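Local coordinates for autophagy-related protein 9 (Schizosaccharomyces pombe, PDB 7D0I) that scrambles phospholipids between the two leaflets of a membrane as a homotrimer with a central pore, supplying membrane to the growing autophagosome, at residues Tyr349-Leu353 with Phe635-Thr640. The protein carries 1 engineered substitution. Numbering follows the deposited sequence.
Sequences YFIAL and FFREHT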
# COMPACT_ATOMS: atom_id res chain seq x y z
N TYR A 349 -38.26 -7.82 3.54
CA TYR A 349 -39.44 -7.00 3.76
C TYR A 349 -39.65 -6.73 5.23
O TYR A 349 -40.11 -5.65 5.61
CB TYR A 349 -40.67 -7.67 3.16
CG TYR A 349 -40.80 -7.52 1.68
CD1 TYR A 349 -41.14 -6.31 1.11
CD2 TYR A 349 -40.59 -8.59 0.84
CE1 TYR A 349 -41.26 -6.17 -0.24
CE2 TYR A 349 -40.71 -8.46 -0.51
CZ TYR A 349 -41.05 -7.25 -1.05
OH TYR A 349 -41.17 -7.13 -2.40
N PHE A 350 -39.33 -7.70 6.09
CA PHE A 350 -39.48 -7.48 7.52
C PHE A 350 -38.49 -6.44 8.03
O PHE A 350 -38.86 -5.55 8.80
CB PHE A 350 -39.29 -8.80 8.27
CG PHE A 350 -39.72 -8.75 9.69
CD1 PHE A 350 -41.00 -9.08 10.05
CD2 PHE A 350 -38.83 -8.40 10.69
CE1 PHE A 350 -41.40 -9.04 11.36
CE2 PHE A 350 -39.23 -8.36 11.99
CZ PHE A 350 -40.51 -8.68 12.32
N ILE A 351 -37.23 -6.54 7.62
CA ILE A 351 -36.23 -5.54 7.99
C ILE A 351 -36.67 -4.17 7.53
O ILE A 351 -36.49 -3.18 8.25
CB ILE A 351 -34.86 -5.91 7.39
CG1 ILE A 351 -34.38 -7.25 7.92
CG2 ILE A 351 -33.84 -4.87 7.73
CD1 ILE A 351 -33.25 -7.80 7.13
N ALA A 352 -37.25 -4.07 6.34
CA ALA A 352 -37.65 -2.78 5.81
C ALA A 352 -38.91 -2.24 6.45
O ALA A 352 -39.09 -1.02 6.52
CB ALA A 352 -37.83 -2.87 4.30
N LEU A 353 -39.81 -3.11 6.90
CA LEU A 353 -40.97 -2.65 7.64
C LEU A 353 -40.57 -2.15 9.02
O LEU A 353 -41.06 -1.12 9.48
CB LEU A 353 -42.00 -3.76 7.77
CG LEU A 353 -42.81 -4.23 6.58
CD1 LEU A 353 -43.56 -5.48 6.95
CD2 LEU A 353 -43.78 -3.17 6.15
N PHE A 635 -46.69 -0.18 0.97
CA PHE A 635 -45.27 -0.50 1.03
C PHE A 635 -44.93 -1.65 0.10
O PHE A 635 -43.87 -1.66 -0.53
CB PHE A 635 -44.85 -0.83 2.45
CG PHE A 635 -43.42 -1.27 2.57
CD1 PHE A 635 -43.10 -2.60 2.62
CD2 PHE A 635 -42.41 -0.34 2.62
CE1 PHE A 635 -41.80 -2.99 2.71
CE2 PHE A 635 -41.11 -0.73 2.72
CZ PHE A 635 -40.81 -2.06 2.77
N PHE A 636 -45.82 -2.64 -0.01
CA PHE A 636 -45.52 -3.76 -0.87
C PHE A 636 -45.69 -3.44 -2.34
O PHE A 636 -45.22 -4.20 -3.19
CB PHE A 636 -46.38 -4.96 -0.49
CG PHE A 636 -45.93 -5.64 0.76
CD1 PHE A 636 -44.84 -6.48 0.76
CD2 PHE A 636 -46.60 -5.44 1.95
CE1 PHE A 636 -44.42 -7.09 1.91
CE2 PHE A 636 -46.19 -6.06 3.10
CZ PHE A 636 -45.10 -6.88 3.08
N ARG A 637 -46.35 -2.33 -2.66
CA ARG A 637 -46.52 -1.89 -4.04
C ARG A 637 -45.46 -0.89 -4.46
O ARG A 637 -44.87 -1.03 -5.53
CB ARG A 637 -47.92 -1.30 -4.23
CG ARG A 637 -48.11 -0.62 -5.56
CD ARG A 637 -49.57 -0.34 -5.82
NE ARG A 637 -50.28 0.12 -4.63
CZ ARG A 637 -50.19 1.35 -4.13
NH1 ARG A 637 -50.87 1.68 -3.05
NH2 ARG A 637 -49.41 2.25 -4.71
N GLU A 638 -45.20 0.12 -3.63
CA GLU A 638 -44.19 1.10 -3.96
C GLU A 638 -42.80 0.49 -3.98
O GLU A 638 -42.06 0.62 -4.96
CB GLU A 638 -44.24 2.26 -2.96
CG GLU A 638 -45.58 2.93 -2.83
CD GLU A 638 -45.62 3.92 -1.68
OE1 GLU A 638 -44.65 3.96 -0.90
OE2 GLU A 638 -46.62 4.67 -1.56
N HIS A 639 -42.42 -0.19 -2.90
CA HIS A 639 -41.02 -0.55 -2.66
C HIS A 639 -40.71 -1.98 -3.06
O HIS A 639 -39.91 -2.65 -2.40
CB HIS A 639 -40.67 -0.31 -1.20
CG HIS A 639 -40.91 1.10 -0.76
ND1 HIS A 639 -41.98 1.45 0.04
CD2 HIS A 639 -40.22 2.24 -0.99
CE1 HIS A 639 -41.94 2.75 0.27
NE2 HIS A 639 -40.89 3.25 -0.34
N THR A 640 -41.31 -2.48 -4.13
CA THR A 640 -41.00 -3.78 -4.70
C THR A 640 -40.34 -3.58 -6.06
O THR A 640 -40.87 -2.85 -6.90
CB THR A 640 -42.26 -4.62 -4.86
OG1 THR A 640 -42.80 -4.92 -3.57
CG2 THR A 640 -41.94 -5.90 -5.57
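The ring of Tyr349 reaches across to helix 629-638 with CE1 of Phe636 lying over one of its faces, 3.5 Å from Tyr349 CD1; the two rings meet obliquely, centroids 5.0 Å apart and planes at 42°. This is helix-to-helix packing in what is probably the cytosolic part of the Atg9 fold, joining helix 345-355 to the end of helix 629-638, where the chain turns into the hairpin of strands 640-643 and 647-650. Tyr349, Ala352 and Leu353, at i, i+3 and i+4, line one side of their helix. Ala352 suits its place because a lone methyl lets the Phe635 ring come close, CB to CZ 3.4 Å at the ring edge. Leu353, longer and branched, reaches over with CD2 to 3.6 Å from CD1 of Phe635. Cys650 of the hairpin and Phe384 of helix 384-387 also pack on this aromatic cluster. Tyrosine suits position 349 because its ring stays in the apolar layer while its hydroxyl reaches Thr640, the first residue of strand 640-643, just past the helix end. There Tyr349 OH donates to Thr640 OG1 at 3.0 Å, and Thr640 OG1 in turn donates to Phe636 O at 2.6 Å.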